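Putative isochorismatase (Bordetella bronchiseptica, PDB 3UAO) hydrolyses maleamate to maleate and ammonia, a step in the bacterial breakdown of nicotinate (vitamin B3). Local coordinates at residues Ser143-Gly147 with Thr148-Ala152; Met217-Asp220 with Glu221-Lys225; Asn103-Ser106 with Ile107-Gly111; Ala204-Phe207 with Asp208-Gln211. All coordinates share one frame; numbering follows the deposited sequence.

Contact 1 (Ser143-Gly147 with Thr148-Ala152)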
ATOM      1  N   SER A 143       1.760  12.217  -3.232  1.00  9.30           N
ATOM      2  CA  SER A 143       0.347  11.858  -2.953  1.00  9.20           C
ATOM      3  C   SER A 143       0.007  11.764  -1.484  1.00  9.23           C
ATOM      4  O   SER A 143       0.728  11.179  -0.728  1.00  9.20           O
ATOM      5  CB  SER A 143       0.012  10.514  -3.597  1.00  9.06           C
ATOM      6  OG  SER A 143      -1.186   9.965  -3.066  1.00  9.03           O
ATOM      7  N   ALA A 144      -1.139  12.291  -1.088  1.00  9.30           N
ATOM      8  CA  ALA A 144      -1.566  12.248   0.332  1.00  9.96           C
ATOM      9  C   ALA A 144      -1.926  10.827   0.765  1.00 10.44           C
ATOM     10  O   ALA A 144      -2.214  10.582   1.964  1.00 12.33           O
ATOM     11  CB  ALA A 144      -2.766  13.207   0.574  1.00  9.78           C
ATOM     12  N   PHE A 145      -1.904   9.896  -0.187  1.00  9.32           N
ATOM     13  CA  PHE A 145      -2.268   8.509   0.045  1.00  9.70           C
ATOM     14  C   PHE A 145      -1.044   7.609   0.158  1.00 11.15           C
ATOM     15  O   PHE A 145      -1.102   6.555   0.854  1.00 12.48           O
ATOM     16  CB  PHE A 145      -3.161   7.972  -1.112  1.00  9.84           C
ATOM     17  CG  PHE A 145      -4.555   8.533  -1.113  1.00  9.20           C
ATOM     18  CD1 PHE A 145      -5.580   7.866  -0.493  1.00 10.53           C
ATOM     19  CD2 PHE A 145      -4.835   9.733  -1.714  1.00  9.25           C
ATOM     20  CE1 PHE A 145      -6.867   8.409  -0.461  1.00  9.91           C
ATOM     21  CE2 PHE A 145      -6.097  10.243  -1.695  1.00  9.40           C
ATOM     22  CZ  PHE A 145      -7.108   9.578  -1.055  1.00  9.54           C
ATOM     23  N   TYR A 146       0.051   7.961  -0.537  1.00 11.25           N
ATOM     24  CA  TYR A 146       1.220   7.067  -0.587  1.00 10.75           C
ATOM     25  C   TYR A 146       1.926   6.965   0.773  1.00 10.86           C
ATOM     26  O   TYR A 146       2.573   7.936   1.236  1.00 11.53           O
ATOM     27  CB  TYR A 146       2.252   7.509  -1.662  1.00 11.06           C
ATOM     28  CG  TYR A 146       3.135   6.332  -2.005  1.00 12.47           C
ATOM     29  CD1 TYR A 146       2.820   5.508  -3.075  1.00 16.98           C
ATOM     30  CD2 TYR A 146       4.186   5.953  -1.186  1.00 13.32           C
ATOM     31  CE1 TYR A 146       3.568   4.350  -3.355  1.00 19.37           C
ATOM     32  CE2 TYR A 146       4.960   4.784  -1.450  1.00 15.11           C
ATOM     33  CZ  TYR A 146       4.639   3.980  -2.514  1.00 18.45           C
ATOM     34  OH  TYR A 146       5.383   2.825  -2.817  1.00 18.99           O
ATOM     35  N   GLY A 147       1.865   5.797   1.403  1.00 10.79           N
ATOM     36  CA  GLY A 147       2.639   5.595   2.636  1.00 10.41           C
ATOM     37  C   GLY A 147       2.113   6.408   3.782  1.00 10.46           C
ATOM     38  O   GLY A 147       2.861   6.891   4.621  1.00 11.92           O
ATOM     39  N   THR A 148       0.804   6.574   3.782  1.00 10.76           N
ATOM     40  CA  THR A 148       0.069   7.274   4.796  1.00 10.30           C
ATOM     41  C   THR A 148      -1.190   6.471   5.073  1.00  9.75           C
ATOM     42  O   THR A 148      -1.477   5.465   4.423  1.00  9.55           O
ATOM     43  CB  THR A 148      -0.403   8.672   4.335  1.00 11.02           C
ATOM     44  OG1 THR A 148      -1.585   8.545   3.521  1.00 11.00           O
ATOM     45  CG2 THR A 148       0.695   9.451   3.553  1.00 12.48           C
ATOM     46  N   MET A 149      -1.958   6.934   6.030  1.00  9.58           N
ATOM     47  CA  MET A 149      -3.177   6.250   6.436  1.00 10.02           C
ATOM     48  C   MET A 149      -4.426   6.871   5.849  1.00 10.27           C
ATOM     49  O   MET A 149      -5.536   6.539   6.283  1.00 10.74           O
ATOM     50  CB  MET A 149      -3.265   6.242   7.967  1.00 11.01           C
ATOM     51  CG  MET A 149      -2.264   5.321   8.630  1.00 11.00           C
ATOM     52  SD  MET A 149      -2.819   3.615   8.545  1.00 15.97           S
ATOM     53  CE  MET A 149      -4.192   3.595   9.675  1.00 13.46           C
ATOM     54  N   LEU A 150      -4.276   7.716   4.816  1.00 10.89           N
ATOM     55  CA  LEU A 150      -5.443   8.444   4.266  1.00 11.72           C
ATOM     56  C   LEU A 150      -6.524   7.477   3.777  1.00 12.39           C
ATOM     57  O   LEU A 150      -7.694   7.633   4.158  1.00 13.41           O
ATOM     58  CB  LEU A 150      -5.075   9.458   3.179  1.00 11.01           C
ATOM     59  CG  LEU A 150      -6.204  10.433   2.819  1.00 11.31           C
ATOM     60  CD1 LEU A 150      -6.833  11.039   4.028  1.00 10.57           C
ATOM     61  CD2 LEU A 150      -5.745  11.588   1.881  1.00  9.88           C
ATOM     62  N   ALA A 151      -6.152   6.480   2.964  1.00 12.43           N
ATOM     63  CA  ALA A 151      -7.170   5.584   2.408  1.00 13.00           C
ATOM     64  C   ALA A 151      -7.997   5.000   3.548  1.00 13.97           C
ATOM     65  O   ALA A 151      -9.200   4.965   3.485  1.00 15.16           O
ATOM     66  CB  ALA A 151      -6.566   4.476   1.597  1.00 12.44           C
ATOM     67  N   ALA A 152      -7.339   4.526   4.587  1.00 14.21           N
ATOM     68  CA  ALA A 152      -8.043   3.802   5.647  1.00 14.11           C
ATOM     69  C   ALA A 152      -8.859   4.770   6.532  1.00 14.40           C
ATOM     70  O   ALA A 152      -9.950   4.420   7.017  1.00 14.67           O
ATOM     71  CB  ALA A 152      -7.059   2.970   6.470  1.00 13.52           C
TER

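Contact 2 (Met217-Asp220 with Glu221-Lys225)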
ATOM      1  N   MET A 217     -14.901  20.523 -11.474  1.00 19.63           N
ATOM      2  CA  MET A 217     -15.770  21.672 -11.546  1.00 20.67           C
ATOM      3  C   MET A 217     -15.287  22.775 -10.582  1.00 20.77           C
ATOM      4  O   MET A 217     -14.471  22.524  -9.688  1.00 20.82           O
ATOM      5  CB  MET A 217     -17.217  21.232 -11.245  1.00 22.03           C
ATOM      6  CG  MET A 217     -17.467  20.562  -9.877  1.00 22.20           C
ATOM      7  SD  MET A 217     -19.108  19.764  -9.887  1.00 25.67           S
ATOM      8  CE  MET A 217     -18.737  18.269 -10.784  1.00 26.83           C
ATOM      9  N   THR A 218     -15.786  23.989 -10.775  1.00 20.97           N
ATOM     10  CA  THR A 218     -15.519  25.098  -9.857  1.00 21.34           C
ATOM     11  C   THR A 218     -16.290  24.883  -8.560  1.00 22.61           C
ATOM     12  O   THR A 218     -17.259  24.125  -8.531  1.00 22.59           O
ATOM     13  CB  THR A 218     -15.902  26.457 -10.479  1.00 21.94           C
ATOM     14  OG1 THR A 218     -17.284  26.454 -10.844  1.00 20.82           O
ATOM     15  CG2 THR A 218     -15.073  26.724 -11.712  1.00 20.54           C
ATOM     16  N   HIS A 219     -15.853  25.549  -7.493  1.00 23.83           N
ATOM     17  CA  HIS A 219     -16.353  25.271  -6.146  1.00 25.31           C
ATOM     18  C   HIS A 219     -17.841  25.596  -5.929  1.00 26.08           C
ATOM     19  O   HIS A 219     -18.527  24.895  -5.213  1.00 26.27           O
ATOM     20  CB  HIS A 219     -15.500  25.989  -5.088  1.00 25.64           C
ATOM     21  CG  HIS A 219     -15.850  27.426  -4.905  1.00 26.17           C
ATOM     22  ND1 HIS A 219     -15.424  28.408  -5.769  1.00 29.57           N
ATOM     23  CD2 HIS A 219     -16.597  28.049  -3.963  1.00 28.18           C
ATOM     24  CE1 HIS A 219     -15.875  29.580  -5.354  1.00 30.11           C
ATOM     25  NE2 HIS A 219     -16.593  29.388  -4.263  1.00 29.58           N
ATOM     26  N   ASP A 220     -18.336  26.652  -6.539  1.00 27.52           N
ATOM     27  CA  ASP A 220     -19.762  26.983  -6.421  1.00 28.95           C
ATOM     28  C   ASP A 220     -20.592  25.842  -6.987  1.00 28.95           C
ATOM     29  O   ASP A 220     -21.599  25.435  -6.414  1.00 29.50           O
ATOM     30  CB  ASP A 220     -20.091  28.297  -7.137  1.00 29.41           C
ATOM     31  CG  ASP A 220     -19.621  28.321  -8.611  1.00 29.25           C
ATOM     32  OD1 ASP A 220     -18.446  27.980  -8.892  1.00 25.96           O
ATOM     33  OD2 ASP A 220     -20.443  28.699  -9.478  1.00 30.73           O
ATOM     34  N   GLU A 221     -20.099  25.299  -8.087  1.00 29.05           N
ATOM     35  CA  GLU A 221     -20.721  24.179  -8.768  1.00 29.61           C
ATOM     36  C   GLU A 221     -20.701  22.939  -7.876  1.00 28.49           C
ATOM     37  O   GLU A 221     -21.732  22.278  -7.740  1.00 28.38           O
ATOM     38  CB  GLU A 221     -19.950  23.892 -10.038  1.00 29.96           C
ATOM     39  CG  GLU A 221     -20.749  23.501 -11.233  1.00 33.38           C
ATOM     40  CD  GLU A 221     -20.026  23.976 -12.477  1.00 37.91           C
ATOM     41  OE1 GLU A 221     -20.267  25.144 -12.906  1.00 39.05           O
ATOM     42  OE2 GLU A 221     -19.170  23.210 -12.976  1.00 41.58           O
ATOM     43  N   ALA A 222     -19.524  22.630  -7.301  1.00 27.18           N
ATOM     44  CA  ALA A 222     -19.334  21.460  -6.430  1.00 26.46           C
ATOM     45  C   ALA A 222     -20.276  21.522  -5.216  1.00 26.57           C
ATOM     46  O   ALA A 222     -21.060  20.610  -5.002  1.00 26.17           O
ATOM     47  CB  ALA A 222     -17.860  21.322  -5.969  1.00 25.64           C
ATOM     48  N   LEU A 223     -20.234  22.630  -4.482  1.00 26.57           N
ATOM     49  CA  LEU A 223     -21.064  22.821  -3.305  1.00 27.17           C
ATOM     50  C   LEU A 223     -22.564  22.816  -3.597  1.00 28.86           C
ATOM     51  O   LEU A 223     -23.337  22.422  -2.730  1.00 29.18           O
ATOM     52  CB  LEU A 223     -20.691  24.116  -2.586  1.00 27.22           C
ATOM     53  CG  LEU A 223     -19.238  24.241  -2.085  1.00 24.69           C
ATOM     54  CD1 LEU A 223     -18.992  25.692  -1.604  1.00 25.55           C
ATOM     55  CD2 LEU A 223     -18.866  23.223  -1.022  1.00 16.23           C
ATOM     56  N   ALA A 224     -22.982  23.262  -4.785  1.00 29.89           N
ATOM     57  CA  ALA A 224     -24.394  23.144  -5.190  1.00 31.59           C
ATOM     58  C   ALA A 224     -24.773  21.685  -5.523  1.00 32.31           C
ATOM     59  O   ALA A 224     -25.930  21.284  -5.318  1.00 33.50           O
ATOM     60  CB  ALA A 224     -24.717  24.061  -6.386  1.00 31.37           C
ATOM     61  N   LYS A 225     -23.783  20.922  -6.015  1.00 32.08           N
ATOM     62  CA  LYS A 225     -23.905  19.541  -6.539  1.00 31.70           C
ATOM     63  C   LYS A 225     -24.354  19.555  -7.998  1.00 32.26           C
ATOM     64  O   LYS A 225     -23.508  19.599  -8.917  1.00 32.10           O
ATOM     65  CB  LYS A 225     -24.802  18.627  -5.672  1.00 31.93           C
ATOM     66  CG  LYS A 225     -24.179  18.045  -4.436  1.00 30.60           C
ATOM     67  CD  LYS A 225     -22.903  18.716  -4.042  1.00 28.98           C
ATOM     68  CE  LYS A 225     -22.579  18.602  -2.584  1.00 28.46           C
ATOM     69  NZ  LYS A 225     -21.389  19.439  -2.361  1.00 23.96           N
TER

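Contact 3 (Asn103-Ser106 with Ile107-Gly111)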
ATOM      1  N   ASN A 103      14.720  11.167   0.398  1.00 16.64           N
ATOM      2  CA  ASN A 103      14.265  10.124  -0.522  1.00 15.34           C
ATOM      3  C   ASN A 103      14.523  10.475  -1.989  1.00 14.81           C
ATOM      4  O   ASN A 103      15.406  11.271  -2.268  1.00 14.77           O
ATOM      5  CB  ASN A 103      12.812   9.731  -0.196  1.00 14.59           C
ATOM      6  CG  ASN A 103      11.834  10.847  -0.445  1.00 15.31           C
ATOM      7  OD1 ASN A 103      12.209  11.912  -0.975  1.00 14.31           O
ATOM      8  ND2 ASN A 103      10.559  10.622  -0.060  1.00 10.35           N
ATOM      9  N   ILE A 104      13.819   9.843  -2.930  1.00 14.40           N
ATOM     10  CA  ILE A 104      14.069  10.097  -4.344  1.00 13.03           C
ATOM     11  C   ILE A 104      13.450  11.447  -4.700  1.00 13.78           C
ATOM     12  O   ILE A 104      14.118  12.313  -5.264  1.00 14.78           O
ATOM     13  CB  ILE A 104      13.529   8.961  -5.192  1.00 12.90           C
ATOM     14  CG1 ILE A 104      14.063   7.633  -4.668  1.00 11.29           C
ATOM     15  CG2 ILE A 104      13.931   9.097  -6.654  1.00 11.86           C
ATOM     16  CD1 ILE A 104      15.583   7.611  -4.554  1.00 11.74           C
ATOM     17  N   PHE A 105      12.197  11.665  -4.313  1.00 13.21           N
ATOM     18  CA  PHE A 105      11.536  12.958  -4.487  1.00 12.63           C
ATOM     19  C   PHE A 105      12.395  14.153  -4.081  1.00 14.81           C
ATOM     20  O   PHE A 105      12.382  15.194  -4.787  1.00 15.90           O
ATOM     21  CB  PHE A 105      10.284  12.967  -3.623  1.00 12.55           C
ATOM     22  CG  PHE A 105       9.352  14.130  -3.856  1.00 11.90           C
ATOM     23  CD1 PHE A 105       9.205  14.717  -5.106  1.00 12.57           C
ATOM     24  CD2 PHE A 105       8.565  14.578  -2.826  1.00 11.65           C
ATOM     25  CE1 PHE A 105       8.296  15.771  -5.311  1.00 14.24           C
ATOM     26  CE2 PHE A 105       7.675  15.642  -3.018  1.00 13.47           C
ATOM     27  CZ  PHE A 105       7.550  16.240  -4.262  1.00 11.98           C
ATOM     28  N   SER A 106      13.070  14.058  -2.923  1.00 14.67           N
ATOM     29  CA  SER A 106      13.892  15.179  -2.414  1.00 15.98           C
ATOM     30  C   SER A 106      15.309  15.268  -3.031  1.00 17.39           C
ATOM     31  O   SER A 106      16.065  16.154  -2.684  1.00 17.97           O
ATOM     32  CB  SER A 106      14.003  15.168  -0.879  1.00 15.91           C
ATOM     33  OG  SER A 106      14.750  14.081  -0.373  1.00 15.43           O
ATOM     34  N   ILE A 107      15.654  14.348  -3.939  1.00 17.91           N
ATOM     35  CA  ILE A 107      16.808  14.492  -4.816  1.00 18.14           C
ATOM     36  C   ILE A 107      16.380  15.302  -6.021  1.00 18.23           C
ATOM     37  O   ILE A 107      17.052  16.276  -6.403  1.00 19.26           O
ATOM     38  CB  ILE A 107      17.368  13.126  -5.285  1.00 18.49           C
ATOM     39  CG1 ILE A 107      18.036  12.375  -4.122  1.00 19.97           C
ATOM     40  CG2 ILE A 107      18.361  13.331  -6.416  1.00 18.70           C
ATOM     41  CD1 ILE A 107      18.281  10.913  -4.362  1.00 20.00           C
ATOM     42  N   LYS A 108      15.265  14.909  -6.631  1.00 17.53           N
ATOM     43  CA  LYS A 108      14.705  15.657  -7.773  1.00 17.27           C
ATOM     44  C   LYS A 108      14.367  17.087  -7.410  1.00 17.58           C
ATOM     45  O   LYS A 108      14.646  17.992  -8.177  1.00 18.83           O
ATOM     46  CB  LYS A 108      13.416  15.014  -8.295  1.00 16.88           C
ATOM     47  CG  LYS A 108      13.567  13.886  -9.278  1.00 16.11           C
ATOM     48  CD  LYS A 108      14.462  14.213 -10.468  1.00 17.98           C
ATOM     49  CE  LYS A 108      13.842  15.234 -11.429  1.00 18.00           C
ATOM     50  NZ  LYS A 108      14.690  15.322 -12.664  1.00 16.09           N
ATOM     51  N   VAL A 109      13.734  17.294  -6.259  1.00 18.03           N
ATOM     52  CA  VAL A 109      13.423  18.652  -5.763  1.00 18.33           C
ATOM     53  C   VAL A 109      13.996  18.907  -4.372  1.00 19.04           C
ATOM     54  O   VAL A 109      13.310  18.744  -3.398  1.00 19.51           O
ATOM     55  CB  VAL A 109      11.912  18.902  -5.757  1.00 18.14           C
ATOM     56  CG1 VAL A 109      11.622  20.430  -5.540  1.00 18.44           C
ATOM     57  CG2 VAL A 109      11.285  18.373  -7.055  1.00 15.92           C
ATOM     58  N   PRO A 110      15.280  19.299  -4.272  1.00 21.12           N
ATOM     59  CA  PRO A 110      15.976  19.391  -2.964  1.00 22.27           C
ATOM     60  C   PRO A 110      15.343  20.263  -1.863  1.00 23.34           C
ATOM     61  O   PRO A 110      15.578  20.010  -0.669  1.00 24.36           O
ATOM     62  CB  PRO A 110      17.382  19.915  -3.323  1.00 23.41           C
ATOM     63  CG  PRO A 110      17.474  19.955  -4.802  1.00 22.82           C
ATOM     64  CD  PRO A 110      16.206  19.442  -5.410  1.00 21.53           C
ATOM     65  N   GLY A 111      14.543  21.253  -2.228  1.00 23.44           N
ATOM     66  CA  GLY A 111      13.971  22.139  -1.221  1.00 24.23           C
ATOM     67  C   GLY A 111      12.843  21.565  -0.373  1.00 24.04           C
ATOM     68  O   GLY A 111      12.477  22.137   0.652  1.00 24.15           O
TER

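Contact 4 (Ala204-Phe207 with Asp208-Gln211)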
ATOM      1  N   ALA A 204      -2.799  21.627 -18.154  1.00 15.68           N
ATOM      2  CA  ALA A 204      -2.557  20.307 -18.697  1.00 14.82           C
ATOM      3  C   ALA A 204      -3.025  19.225 -17.705  1.00 14.53           C
ATOM      4  O   ALA A 204      -3.580  18.213 -18.090  1.00 13.83           O
ATOM      5  CB  ALA A 204      -1.104  20.135 -19.031  1.00 14.87           C
ATOM      6  N   ASN A 205      -2.820  19.446 -16.418  1.00 13.59           N
ATOM      7  CA  ASN A 205      -3.080  18.403 -15.487  1.00 13.01           C
ATOM      8  C   ASN A 205      -4.552  18.351 -15.146  1.00 13.45           C
ATOM      9  O   ASN A 205      -5.104  17.288 -14.906  1.00 12.54           O
ATOM     10  CB  ASN A 205      -2.178  18.557 -14.267  1.00 13.28           C
ATOM     11  CG  ASN A 205      -0.785  18.022 -14.521  1.00 12.61           C
ATOM     12  OD1 ASN A 205      -0.465  16.947 -14.064  1.00 13.93           O
ATOM     13  ND2 ASN A 205       0.036  18.753 -15.266  1.00 11.03           N
ATOM     14  N   LEU A 206      -5.218  19.492 -15.215  1.00 14.55           N
ATOM     15  CA  LEU A 206      -6.664  19.496 -15.138  1.00 14.34           C
ATOM     16  C   LEU A 206      -7.219  18.737 -16.299  1.00 14.91           C
ATOM     17  O   LEU A 206      -8.132  17.939 -16.118  1.00 16.01           O
ATOM     18  CB  LEU A 206      -7.229  20.905 -15.106  1.00 14.81           C
ATOM     19  CG  LEU A 206      -6.940  21.666 -13.802  1.00 14.78           C
ATOM     20  CD1 LEU A 206      -7.155  23.137 -13.976  1.00 13.78           C
ATOM     21  CD2 LEU A 206      -7.783  21.104 -12.658  1.00 15.69           C
ATOM     22  N   PHE A 207      -6.691  18.975 -17.495  1.00 15.46           N
ATOM     23  CA  PHE A 207      -7.163  18.275 -18.683  1.00 15.45           C
ATOM     24  C   PHE A 207      -7.046  16.780 -18.451  1.00 15.16           C
ATOM     25  O   PHE A 207      -8.044  16.064 -18.495  1.00 14.96           O
ATOM     26  CB  PHE A 207      -6.387  18.686 -19.934  1.00 16.11           C
ATOM     27  CG  PHE A 207      -6.789  17.917 -21.165  1.00 19.09           C
ATOM     28  CD1 PHE A 207      -7.874  18.310 -21.918  1.00 21.47           C
ATOM     29  CD2 PHE A 207      -6.115  16.763 -21.541  1.00 19.85           C
ATOM     30  CE1 PHE A 207      -8.256  17.575 -23.033  1.00 22.13           C
ATOM     31  CE2 PHE A 207      -6.505  16.050 -22.627  1.00 19.95           C
ATOM     32  CZ  PHE A 207      -7.573  16.458 -23.377  1.00 21.47           C
ATOM     33  N   ASP A 208      -5.838  16.313 -18.141  1.00 14.95           N
ATOM     34  CA  ASP A 208      -5.624  14.893 -17.870  1.00 14.71           C
ATOM     35  C   ASP A 208      -6.685  14.372 -16.893  1.00 14.64           C
ATOM     36  O   ASP A 208      -7.366  13.356 -17.147  1.00 14.30           O
ATOM     37  CB  ASP A 208      -4.258  14.677 -17.240  1.00 15.22           C
ATOM     38  CG  ASP A 208      -3.109  14.870 -18.201  1.00 15.11           C
ATOM     39  OD1 ASP A 208      -3.393  15.045 -19.413  1.00 12.15           O
ATOM     40  OD2 ASP A 208      -1.931  14.831 -17.712  1.00 11.68           O
ATOM     41  N   MET A 209      -6.817  15.087 -15.775  1.00 14.04           N
ATOM     42  CA  MET A 209      -7.688  14.657 -14.694  1.00 13.45           C
ATOM     43  C   MET A 209      -9.149  14.580 -15.111  1.00 14.12           C
ATOM     44  O   MET A 209      -9.809  13.554 -14.898  1.00 14.08           O
ATOM     45  CB  MET A 209      -7.488  15.552 -13.485  1.00 13.56           C
ATOM     46  CG  MET A 209      -6.200  15.192 -12.715  1.00 13.36           C
ATOM     47  SD  MET A 209      -6.169  16.033 -11.154  1.00 14.37           S
ATOM     48  CE  MET A 209      -5.450  17.647 -11.547  1.00 10.28           C
ATOM     49  N   ARG A 210      -9.655  15.636 -15.733  1.00 14.60           N
ATOM     50  CA  ARG A 210     -10.984  15.606 -16.352  1.00 15.68           C
ATOM     51  C   ARG A 210     -11.181  14.423 -17.311  1.00 15.25           C
ATOM     52  O   ARG A 210     -12.258  13.889 -17.438  1.00 14.78           O
ATOM     53  CB  ARG A 210     -11.160  16.881 -17.160  1.00 17.68           C
ATOM     54  CG  ARG A 210     -12.579  17.280 -17.532  1.00 23.05           C
ATOM     55  CD  ARG A 210     -12.576  18.686 -18.197  1.00 31.17           C
ATOM     56  NE  ARG A 210     -11.766  18.817 -19.450  1.00 37.28           N
ATOM     57  CZ  ARG A 210     -12.179  18.535 -20.707  1.00 40.86           C
ATOM     58  NH1 ARG A 210     -13.408  18.054 -20.961  1.00 42.04           N
ATOM     59  NH2 ARG A 210     -11.349  18.733 -21.732  1.00 40.44           N
ATOM     60  N   GLN A 211     -10.128  14.008 -18.005  1.00 14.97           N
ATOM     61  CA  GLN A 211     -10.302  13.060 -19.089  1.00 14.79           C
ATOM     62  C   GLN A 211     -10.358  11.671 -18.541  1.00 14.37           C
ATOM     63  O   GLN A 211     -10.988  10.818 -19.112  1.00 15.06           O
ATOM     64  CB  GLN A 211      -9.182  13.213 -20.071  1.00 14.93           C
ATOM     65  CG  GLN A 211      -9.535  13.150 -21.517  1.00 17.91           C
ATOM     66  CD  GLN A 211     -10.608  14.113 -22.005  1.00 21.46           C
ATOM     67  OE1 GLN A 211     -10.550  15.318 -21.766  1.00 21.07           O
ATOM     68  NE2 GLN A 211     -11.589  13.572 -22.728  1.00 21.32           N
TER
HETATM   69  O   HOH W   1      -2.436  17.032 -20.420  1.00 26.43           O

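Contact 1 (Ser143-Gly147 with Thr148-Ala152)
The chi1 of Thr148 (80°) sets OG1 between its backbone N and carbonyl carbon, and this turns the hydroxyl toward Ala144. In Leu150, CG is anti to the backbone N (chi1 -167°), which carries CD2 over the ring of Phe145. Thr148 OG1 donates to Ala144 O at 2.6 Å. The hydroxyl oxygen comes at a slant, tilted from the carbonyl plane. The same oxygen accepts from Leu150 N at 3.1 Å in a nearly straight bond (169°). Two bonds therefore fix the rotation of this buried hydroxyl.

The apolar part lies beside it. Leu150 CD2 sits over one face of Phe145, 3.9 Å from the ring centroid, in a CH-pi contact displaced slightly toward the rim. CD2 also touches Ala144 CB at 3.6 Å. Ala151 CB approaches Phe145 CD1 at 4.1 Å. Leu48 of the central strand 45-50 meets both Ala144 and Leu150, while Phe145 also packs on Ala180 of helix 174-182.

The backbone reverses between Phe145 and Thr148 in a type II beta turn. Gly147 takes the positive phi of its third position. The closing bond, from Thr148 N to Phe145 O, is weak at 3.5 Å. Ser143 OG receives Phe145 N at 3.0 Å and is also bonded to Asp179. Two ST turns, at Ser143 and Thr148, thus flank the type II turn. Together they shape the connection from strand 135-139 into helix 150-156 of this Rossmann-like alpha/beta fold.

Contact 2 (Met217-Asp220 with Glu221-Lys225)
Thr218 O accepts from Ala222 N at 3.0 Å, the first bond of the short alpha-helix 219-224. This helix follows strand 215-217, the last strand of the parallel sheet. The regular i to i+4 pattern goes on with Leu223 N to His219 O at 2.9 Å and Ala224 N to Asp220 O at 3.0 Å. The carbonyls of Thr218, His219 and Asp220 are all satisfied in this way. Leu223 O accepts from Arg84 NH1.

Thr218 is the N-cap residue, but its side chain makes no capping bond. Its hydroxyl instead donates to Asp220 OD1 at 2.7 Å. It meets the syn side of the carboxylate, 29° out of the plane. This contact, and the nearby helix start, would favour a charged Asp220. The carboxylate of Glu221 is close by, with OE1 4.9 Å from Asp220 OD2, and the like charges may oppose each other mildly.

His219 has its polar partner outside the helix: ND1 is hydrogen-bonded to Asp192 of strand 186-195. Leu223 CD1 lies at the edge of the imidazole, near its plane, 4.1 Å from His219 CD2. On helix 67-84, His219 packs on Val77 and Leu223 on Ala80.

Met217 and Ala222 share the sheet side, where both touch Leu188. Met217 CG stands between its backbone N and carbonyl carbon (chi1 59°), 4.0 Å from Ala222 CB. On the same methionine, CB is 3.3 Å from Glu221 OE2.

Contact 3 (Asn103-Ser106 with Ile107-Gly111)
Ile104 O is gripped by two backbone donors, Ile107 N at 2.9 Å and Lys108 N at 3.2 Å. The two come from different directions. Lys108 N lies nearly along the C=O axis, whereas Ile107 N stands 55° above the carbonyl plane. Val109 N then reaches Phe105 O at 2.9 Å and completes the short helix.

The side chains add light contacts. Ile107 CG1 is anti to its own carbonyl carbon (chi1 -70°), and this lays it 3.4 Å from Asn103 O. Phe105 CE1 and Val109 CG2 form an apolar pair at 4.3 Å. After the helix, Pro110 CA makes a CA-H...O contact of 3.3 Å with Ser106 O.

Lys108 sends its amino group to another chain. NZ is hydrogen-bonded to the carbonyls of Ala37, Arg210 and Ala214 of the fourth subunit.

At the start of the helix, Asn103 OD1 accepts from Ser106 N at 3.0 Å. Ser106 OG accepts in return from Asn103 N, also at 3.0 Å. Tyr95 OH also bonds Asn103 OD1, and Asn103 ND2 is bonded to Ser140 O. The reciprocal pair is a capping box, a standard way to cap a helix N-terminus.

Contact 4 (Ala204-Phe207 with Asp208-Gln211)
Helix 199-212 is the crossover of a beta-alpha-beta unit between strands 186-195 and 215-217, and Ala204 to Gln211 form two of its turns. Asp208 N donates to Ala204 O at 3.0 Å in an almost straight bond. Met209, Arg210 and Gln211 donate in turn to the carbonyls of Asn205, Leu206 and Phe207.

Phe207 carries the side-chain contact. Its CG is anti to the backbone N (chi1 176°), and the ring lies along the helix toward Arg210 and Gln211. Gln211 OE1 sits over one face, 3.5 Å from Phe207 CE1, with the amide and ring planes 28° apart, so nearly parallel. Arg210 NH2 approaches obliquely, 3.5 Å from Phe207 CD1, and the guanidinium is steeply inclined to the ring. The same OE1 also lies over a face of that guanidinium. Asp208 OD1 is at the ring edge, in plane, 3.9 Å from Phe207 CD2. Tyr30 adds an edge-to-face stack.

On the sheet side, Leu206 CD2 and Met209 CE meet at 4.3 Å, and both residues pack on Val189. A water donates to Ala204 O at 2.9 Å; its very short approach to Asp208 OD1 is doubtful.

Arg174 joins the polar side chains: it forms a salt bridge with Asp208 OD2 and a hydrogen bond with Asn205 OD1. The buried Asp208 carboxylate is therefore probably charged, balanced by Arg174 and also bonded through OD2 to Asn205 ND2 of the fourth subunit.

In the fold
Contacts 3 and 4 are largely buried, contact 1 is partly so, and contact 2 is a surface helix at the end of the modelled chain. Contacts 2 and 4 are neighbours, about 7 Å apart at their nearest atoms: helices 199-212 and 219-224 are joined through strand 215-217, and both cover strand 186-195. Contacts 3 and 4 meet the fourth subunit, and Lys108 NZ of one chain bonds Arg210 O of the other. Contact 1 packs on strand 45-50 and touches all three other subunits. Hydroxyl-centred turns shape contact 1, and a reciprocal side-chain cap starts contact 3. Charge is exposed in contact 2 but paired inside the assembly in contact 4.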